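Local coordinates for ornithine carbamoyltransferase (Campylobacter jejuni subsp. jejuni, PDB 3TPF) that transfers the carbamoyl group from carbamoyl phosphate to L-ornithine, giving L-citrulline and phosphate in the first of three steps leading to arginine, at the interface of chains A and B. Numbering follows the deposited sequence. Chains: chain A/B, Ornithine carbamoyltransferase.

Helix 48-60 of chain B runs through all four patches of this trimer interface, facing strand 64-68, helix 81-91 and the loop between them in chain A. Contact 2 and contact 4 lie about 5 Å apart between their C-alpha centres and share A:Leu68 and A:Asp72. Contact 3 joins contact 4 through B:Met52, contact 2 through A:Leu66 and contact 1 through A:Met91. The widest spacing, about 14 Å, separates contact 1 from contact 2. In this family the active sites lie between trimer subunits and take residues from both; these patches, around the start of the helix, probably help to align the two contributions.

Contact 1: the interface of chains A and B. Residues chain A 87, 91; chain B 49, 262, 283, 286.
A:Val87 presents one methyl, CG2, to three hydrocarbon groups of chain B. The apolar contacts come first. CG2 lies 3.7 Å from CB of B:Ala286, and it also meets the ring atom CD1 of B:Phe283 at 4.0 Å and the CD1 branch of B:Leu262 at 4.1 Å. With CG1 anti to the backbone N (chi1 175°), CG2 stands opposite the carbonyl carbon and becomes the branch that leads into chain B. The valine and the phenylalanine side chains cross at about a right angle. The other valine methyl, CG1, turns back toward its own helix, 3.8 Å from the selenium SE of A:Met91, so that the selenomethionine backs the valine and itself only skirts chain B here.

A second kind of contact involves a charged group. The NE atom of B:Arg49 approaches CG2 of A:Val87 at 4.3 Å, which is packing and nothing more. The guanidinium is covered on one face by CB of B:Leu262, 3.7 Å above the plane and over its centre, which should help to settle its rotation. Both residues belong to the predicted carbamoyl phosphate site, B:Arg49 in the Ser-Thr-Arg-Thr signature and B:Leu262 in the family's His-Cys-Leu-Pro segment.

In the fold, A:Val87, on helix 81-91, thus packs against the first turn of helix 48-60, the loop carrying B:Leu262 and the start of the long C-terminal helix 279-302 of chain B.

Contact 2: the interface of chains A and B. Residues chain A 66-68, 72; chain B 46, 51, 67.
B:Arg51 reaches over the boundary to the backbone of A:Phe67 and the carboxylate of A:Asp72. From CB the chain leaves helix 48-60 with CG anti to the backbone N (chi1 -166°), and CB and CG act as its stem. CD passes over the centre of the ring of B:Phe67, 4.1 Å above its plane, and the chain then bends at chi3. NE comes to 4.2 Å from CD2 of A:Leu68. At CZ the flat guanidinium is sandwiched, with CD2 of B:Phe67 on one face and CD2 of A:Leu68 on the other, each offset toward the rim.

The tip is polar. NH1 donates a hydrogen bond to the carbonyl O of A:Phe67 (2.6 Å), bent to 133° at the hydrogen, the acceptor standing somewhat outside the guanidinium plane. The same NH1 forms a salt bridge with OD2 of A:Asp72 (3.3 Å), which lies in the guanidinium plane at its edge while the carboxylate stands almost perpendicular to it, 84° away. OD1 of that carboxylate sits at the ring edge of B:Phe67. A:Asp72 is poorly ordered, which tempers these carboxylate contacts, salt bridge included.

The arginine's bond to the A:Phe67 carbonyl thus ties neighbouring subunits together, with the aspartate a tentative addition, probably stabilising the trimer.

Contact 3: the interface of chains A and B. Residues chain A 38, 66, 91; chain B 52, 56, 290.
B:Leu56 and A:Met91, a selenomethionine, form the more closely fitted part of this apolar seam, each hiding more surface than any neighbour in the patch. The CD1 branch of B:Leu56 sits 3.7 Å from the carbonyl O of A:Met91 and 4.0 Å from its CB, so the leucine rests against the last turn of helix 81-91. Beyond it, the methyl CE of A:Met91 meets CB of B:Leu290 at 3.7 Å, the two side chains sliding past each other in opposite directions. A bend at chi3 (93°) turns this methyl off the otherwise extended selenomethionine and toward B:Leu290.

The other branch of B:Leu56, CD2, serves a somewhat looser flank. It spans CD1 of A:Leu66 at 3.9 Å and CG2 of A:Thr38 at 4.0 Å, and the leucine pair crosses at about a right angle; the threonine makes its contact through this methyl. B:Met52 bridges the two parts: its CG is 4.0 Å from the selenium of A:Met91 and its SE 4.2 Å from CD2 of A:Leu66, but the residue is poorly ordered, and these contacts are correspondingly less certain.

Within the fold, the middle of helix 48-60, with helix 279-302 beside it, packs into a groove of chain A lined by strands 38-43 and 64-68 and by the end of helix 81-91.

Contact 4: the interface of chains A and B. Residues chain A 68, 72-73, 88; chain B 48, 52.
B:Thr48 makes a polar link in this patch: its hydroxyl OG1 lies 2.6 Å from the backbone carbonyl O of A:Asp72, a hydrogen bond in which the hydroxyl is the donor. Around that bond the shell is apolar. The CD1 branch of A:Leu73 covers the threonine, 3.7 Å from CB, its side chain crossing at about a right angle. CG2 of B:Thr48 lies between CD1 of A:Leu73 (3.8 Å) and CD1 of A:Leu68 (4.0 Å). The terminal CE of B:Met52 rests 3.5 Å from both CD1 of A:Leu68 and CG1 of A:Ile88, side chains that also touch each other, and so bridges strand 64-68 and helix 81-91; the position of this methyl is approximate.

Further out, backbone and torsions set these groups. B:Thr48 opens helix 48-60, and its chi1 of -60° puts the hydroxyl opposite the carbonyl carbon, directed at the chain A loop. B:Met52 follows one turn later, bent at chi2 and chi3, which swings its methyl toward A:Leu68 and A:Ile88.

The active site is shared between trimer subunits. B:Thr48 belongs to the predicted carbamoyl phosphate site and A:Leu73 precedes A:Gln74, also predicted to bind it, so this patch probably helps to place the chain A loop in the site of chain B.

Contact 1: the interface of chains A and B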
loop_
_atom_site.group_PDB
_atom_site.type_symbol
_atom_site.label_atom_id
_atom_site.label_comp_id
_atom_site.label_asym_id
_atom_site.label_seq_id
_atom_site.Cartn_x
_atom_site.Cartn_y
_atom_site.Cartn_z
ATOM N N VAL A 87 18.708 -1.504 -8.397
ATOM C CA VAL A 87 17.446 -0.953 -9.008
ATOM C C VAL A 87 16.757 0.080 -8.140
ATOM O O VAL A 87 16.706 1.245 -8.504
ATOM C CB VAL A 87 16.390 -1.995 -9.321
ATOM C CG1 VAL A 87 15.153 -1.294 -9.808
ATOM C CG2 VAL A 87 16.940 -2.993 -10.356
HETATM N N MSE A 91 16.415 4.635 -8.297
HETATM C CA MSE A 91 15.159 5.322 -8.719
HETATM C C MSE A 91 14.525 6.263 -7.723
HETATM O O MSE A 91 13.654 7.051 -8.082
HETATM C CB MSE A 91 14.137 4.258 -8.989
HETATM C CG MSE A 91 14.771 3.419 -10.068
HETATM SE SE MSE A 91 13.530 2.072 -10.730
HETATM C CE MSE A 91 12.750 3.075 -12.262
ATOM N N ARG B 49 9.659 -4.602 -8.844
ATOM C CA ARG B 49 10.277 -3.835 -9.950
ATOM C C ARG B 49 9.232 -3.060 -10.806
ATOM O O ARG B 49 9.459 -1.925 -11.239
ATOM C CB ARG B 49 11.075 -4.793 -10.849
ATOM C CG ARG B 49 12.229 -4.136 -11.660
ATOM C CD ARG B 49 13.268 -5.147 -12.189
ATOM N NE ARG B 49 13.882 -5.944 -11.114
ATOM C CZ ARG B 49 13.424 -7.106 -10.649
ATOM N NH1 ARG B 49 14.086 -7.721 -9.677
ATOM N NH2 ARG B 49 12.312 -7.650 -11.111
ATOM N N LEU B 262 15.277 -9.375 -15.629
ATOM C CA LEU B 262 15.500 -9.545 -14.167
ATOM C C LEU B 262 14.266 -10.134 -13.537
ATOM O O LEU B 262 13.197 -10.060 -14.105
ATOM C CB LEU B 262 15.814 -8.218 -13.420
ATOM C CG LEU B 262 17.097 -7.447 -13.711
ATOM C CD1 LEU B 262 17.275 -6.269 -12.727
ATOM C CD2 LEU B 262 18.304 -8.403 -13.589
ATOM N N PHE B 283 21.258 -2.673 -15.567
ATOM C CA PHE B 283 20.536 -1.934 -14.553
ATOM C C PHE B 283 19.995 -0.631 -15.091
ATOM O O PHE B 283 19.095 -0.093 -14.494
ATOM C CB PHE B 283 21.361 -1.712 -13.234
ATOM C CG PHE B 283 21.586 -2.971 -12.461
ATOM C CD1 PHE B 283 20.536 -3.650 -11.905
ATOM C CD2 PHE B 283 22.839 -3.531 -12.379
ATOM C CE1 PHE B 283 20.707 -4.866 -11.250
ATOM C CE2 PHE B 283 23.038 -4.725 -11.694
ATOM C CZ PHE B 283 21.964 -5.392 -11.120
ATOM N N ALA B 286 16.710 -1.852 -16.346
ATOM C CA ALA B 286 15.792 -1.889 -15.186
ATOM C C ALA B 286 15.099 -0.563 -14.905
ATOM O O ALA B 286 13.899 -0.404 -14.840
ATOM C CB ALA B 286 16.648 -2.227 -13.984
#

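Contact 2: the interface of chains A and B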
loop_
_atom_site.group_PDB
_atom_site.type_symbol
_atom_site.label_atom_id
_atom_site.label_comp_id
_atom_site.label_asym_id
_atom_site.label_seq_id
_atom_site.Cartn_x
_atom_site.Cartn_y
_atom_site.Cartn_z
ATOM N N LEU A 66 7.002 5.324 -0.922
ATOM C CA LEU A 66 6.591 4.083 -1.503
ATOM C C LEU A 66 6.736 3.058 -0.490
ATOM O O LEU A 66 7.799 2.802 0.003
ATOM C CB LEU A 66 7.460 3.702 -2.683
ATOM C CG LEU A 66 7.287 4.479 -3.987
ATOM C CD1 LEU A 66 8.167 5.692 -3.971
ATOM C CD2 LEU A 66 7.672 3.643 -5.164
ATOM N N PHE A 67 5.664 2.411 -0.206
ATOM C CA PHE A 67 5.629 1.387 0.802
ATOM C C PHE A 67 5.848 0.087 0.114
ATOM O O PHE A 67 4.971 -0.357 -0.610
ATOM C CB PHE A 67 4.244 1.376 1.443
ATOM C CG PHE A 67 4.062 0.331 2.471
ATOM C CD1 PHE A 67 5.013 0.097 3.416
ATOM C CD2 PHE A 67 2.908 -0.384 2.533
ATOM C CE1 PHE A 67 4.823 -0.870 4.378
ATOM C CE2 PHE A 67 2.719 -1.357 3.502
ATOM C CZ PHE A 67 3.673 -1.601 4.410
ATOM N N LEU A 68 6.994 -0.542 0.309
ATOM C CA LEU A 68 7.155 -1.917 -0.207
ATOM C C LEU A 68 7.101 -2.867 0.971
ATOM O O LEU A 68 7.987 -2.875 1.783
ATOM C CB LEU A 68 8.455 -2.074 -0.998
ATOM C CG LEU A 68 8.768 -0.817 -1.835
ATOM C CD1 LEU A 68 10.147 -0.849 -2.448
ATOM C CD2 LEU A 68 7.730 -0.561 -2.917
ATOM N N ASP A 72 5.284 -7.960 -0.576
ATOM C CA ASP A 72 5.705 -7.260 -1.844
ATOM C C ASP A 72 7.157 -7.523 -2.204
ATOM O O ASP A 72 7.509 -7.799 -3.362
ATOM C CB ASP A 72 5.626 -5.729 -1.723
ATOM C CG ASP A 72 4.226 -5.207 -1.442
ATOM O OD1 ASP A 72 3.239 -5.975 -1.592
ATOM O OD2 ASP A 72 4.141 -3.987 -1.098
ATOM N N ASN B 46 2.712 -10.448 -7.285
ATOM C CA ASN B 46 3.461 -9.216 -7.012
ATOM C C ASN B 46 4.811 -9.141 -7.779
ATOM O O ASN B 46 5.500 -10.112 -7.951
ATOM C CB ASN B 46 3.642 -9.013 -5.480
ATOM C CG ASN B 46 2.378 -8.465 -4.756
ATOM O OD1 ASN B 46 1.285 -8.320 -5.345
ATOM N ND2 ASN B 46 2.538 -8.178 -3.436
ATOM N N ARG B 51 5.903 -2.404 -10.143
ATOM C CA ARG B 51 5.210 -1.484 -9.326
ATOM C C ARG B 51 5.966 -0.142 -9.193
ATOM O O ARG B 51 5.391 0.907 -9.286
ATOM C CB ARG B 51 5.054 -2.058 -7.962
ATOM C CG ARG B 51 4.045 -1.321 -7.111
ATOM C CD ARG B 51 4.368 -1.447 -5.631
ATOM N NE ARG B 51 4.089 -0.209 -4.953
ATOM C CZ ARG B 51 3.963 -0.123 -3.657
ATOM N NH1 ARG B 51 4.102 -1.228 -2.930
ATOM N NH2 ARG B 51 3.722 1.081 -3.080
ATOM N N PHE B 67 -2.375 1.215 -5.294
ATOM C CA PHE B 67 -1.850 -0.142 -5.316
ATOM C C PHE B 67 -2.928 -1.011 -4.780
ATOM O O PHE B 67 -3.175 -0.983 -3.621
ATOM C CB PHE B 67 -0.594 -0.218 -4.414
ATOM C CG PHE B 67 0.021 -1.585 -4.308
ATOM C CD1 PHE B 67 0.225 -2.370 -5.424
ATOM C CD2 PHE B 67 0.456 -2.063 -3.124
ATOM C CE1 PHE B 67 0.811 -3.634 -5.330
ATOM C CE2 PHE B 67 1.036 -3.307 -3.036
ATOM C CZ PHE B 67 1.225 -4.087 -4.141
#

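Contact 3: the interface of chains A and B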
loop_
_atom_site.group_PDB
_atom_site.type_symbol
_atom_site.label_atom_id
_atom_site.label_comp_id
_atom_site.label_asym_id
_atom_site.label_seq_id
_atom_site.Cartn_x
_atom_site.Cartn_y
_atom_site.Cartn_z
ATOM N N THR A 38 11.663 11.413 -3.196
ATOM C CA THR A 38 10.950 10.140 -2.981
ATOM C C THR A 38 11.617 9.294 -1.983
ATOM O O THR A 38 12.867 9.270 -1.915
ATOM C CB THR A 38 10.799 9.316 -4.268
ATOM O OG1 THR A 38 12.095 9.073 -4.847
ATOM C CG2 THR A 38 9.997 10.109 -5.250
ATOM N N LEU A 66 7.002 5.324 -0.922
ATOM C CA LEU A 66 6.591 4.083 -1.503
ATOM C C LEU A 66 6.736 3.058 -0.490
ATOM O O LEU A 66 7.799 2.802 0.003
ATOM C CB LEU A 66 7.460 3.702 -2.683
ATOM C CG LEU A 66 7.287 4.479 -3.987
ATOM C CD1 LEU A 66 8.167 5.692 -3.971
ATOM C CD2 LEU A 66 7.672 3.643 -5.164
HETATM N N MSE A 91 16.415 4.635 -8.297
HETATM C CA MSE A 91 15.159 5.322 -8.719
HETATM C C MSE A 91 14.525 6.263 -7.723
HETATM O O MSE A 91 13.654 7.051 -8.082
HETATM C CB MSE A 91 14.137 4.258 -8.989
HETATM C CG MSE A 91 14.771 3.419 -10.068
HETATM SE SE MSE A 91 13.530 2.072 -10.730
HETATM C CE MSE A 91 12.750 3.075 -12.262
HETATM N N MSE B 52 7.255 -0.206 -8.954
HETATM C CA MSE B 52 8.061 0.973 -8.845
HETATM C C MSE B 52 7.939 1.835 -10.101
HETATM O O MSE B 52 7.704 3.058 -10.039
HETATM C CB MSE B 52 9.514 0.475 -8.721
HETATM C CG MSE B 52 10.532 1.429 -8.095
HETATM SE SE MSE B 52 10.728 0.993 -6.188
HETATM C CE MSE B 52 10.699 -0.966 -5.935
ATOM N N LEU B 56 6.037 5.375 -9.843
ATOM C CA LEU B 56 6.824 6.543 -10.026
ATOM C C LEU B 56 6.466 7.206 -11.351
ATOM O O LEU B 56 6.523 8.451 -11.476
ATOM C CB LEU B 56 8.298 6.238 -9.957
ATOM C CG LEU B 56 8.959 5.913 -8.624
ATOM C CD1 LEU B 56 10.410 5.645 -9.020
ATOM C CD2 LEU B 56 9.052 6.990 -7.556
ATOM N N LEU B 290 10.795 3.098 -16.319
ATOM C CA LEU B 290 10.129 4.284 -15.837
ATOM C C LEU B 290 9.722 5.180 -16.982
ATOM O O LEU B 290 8.599 5.593 -17.087
ATOM C CB LEU B 290 11.033 5.054 -14.892
ATOM C CG LEU B 290 10.459 6.391 -14.390
ATOM C CD1 LEU B 290 9.185 5.963 -13.692
ATOM C CD2 LEU B 290 11.368 7.177 -13.476
#

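Contact 4: the interface of chains A and B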
loop_
_atom_site.group_PDB
_atom_site.type_symbol
_atom_site.label_atom_id
_atom_site.label_comp_id
_atom_site.label_asym_id
_atom_site.label_seq_id
_atom_site.Cartn_x
_atom_site.Cartn_y
_atom_site.Cartn_z
ATOM N N LEU A 68 6.994 -0.542 0.309
ATOM C CA LEU A 68 7.155 -1.917 -0.207
ATOM C C LEU A 68 7.101 -2.867 0.971
ATOM O O LEU A 68 7.987 -2.875 1.783
ATOM C CB LEU A 68 8.455 -2.074 -0.998
ATOM C CG LEU A 68 8.768 -0.817 -1.835
ATOM C CD1 LEU A 68 10.147 -0.849 -2.448
ATOM C CD2 LEU A 68 7.730 -0.561 -2.917
ATOM N N ASP A 72 5.284 -7.960 -0.576
ATOM C CA ASP A 72 5.705 -7.260 -1.844
ATOM C C ASP A 72 7.157 -7.523 -2.204
ATOM O O ASP A 72 7.509 -7.799 -3.362
ATOM C CB ASP A 72 5.626 -5.729 -1.723
ATOM C CG ASP A 72 4.226 -5.207 -1.442
ATOM O OD1 ASP A 72 3.239 -5.975 -1.592
ATOM O OD2 ASP A 72 4.141 -3.987 -1.098
ATOM N N LEU A 73 7.987 -7.398 -1.172
ATOM C CA LEU A 73 9.434 -7.508 -1.307
ATOM C C LEU A 73 10.018 -8.547 -0.366
ATOM O O LEU A 73 10.134 -8.317 0.849
ATOM C CB LEU A 73 10.127 -6.152 -1.098
ATOM C CG LEU A 73 11.527 -6.111 -1.761
ATOM C CD1 LEU A 73 11.495 -6.492 -3.248
ATOM C CD2 LEU A 73 12.141 -4.745 -1.526
ATOM N N ILE A 88 16.348 -0.311 -6.929
ATOM C CA ILE A 88 15.583 0.623 -6.065
ATOM C C ILE A 88 16.388 1.856 -5.687
ATOM O O ILE A 88 15.928 3.015 -5.837
ATOM C CB ILE A 88 15.106 0.013 -4.786
ATOM C CG1 ILE A 88 14.047 -1.040 -5.057
ATOM C CG2 ILE A 88 14.526 1.152 -4.012
ATOM C CD1 ILE A 88 13.815 -1.921 -3.899
ATOM N N THR B 48 7.686 -6.137 -7.479
ATOM C CA THR B 48 8.138 -4.882 -6.935
ATOM C C THR B 48 8.766 -4.027 -8.058
ATOM O O THR B 48 8.448 -2.841 -8.218
ATOM C CB THR B 48 9.115 -5.081 -5.724
ATOM O OG1 THR B 48 8.473 -5.811 -4.646
ATOM C CG2 THR B 48 9.578 -3.787 -5.170
HETATM N N MSE B 52 7.255 -0.206 -8.954
HETATM C CA MSE B 52 8.061 0.973 -8.845
HETATM C C MSE B 52 7.939 1.835 -10.101
HETATM O O MSE B 52 7.704 3.058 -10.039
HETATM C CB MSE B 52 9.514 0.475 -8.721
HETATM C CG MSE B 52 10.532 1.429 -8.095
HETATM SE SE MSE B 52 10.728 0.993 -6.188
HETATM C CE MSE B 52 10.699 -0.966 -5.935
#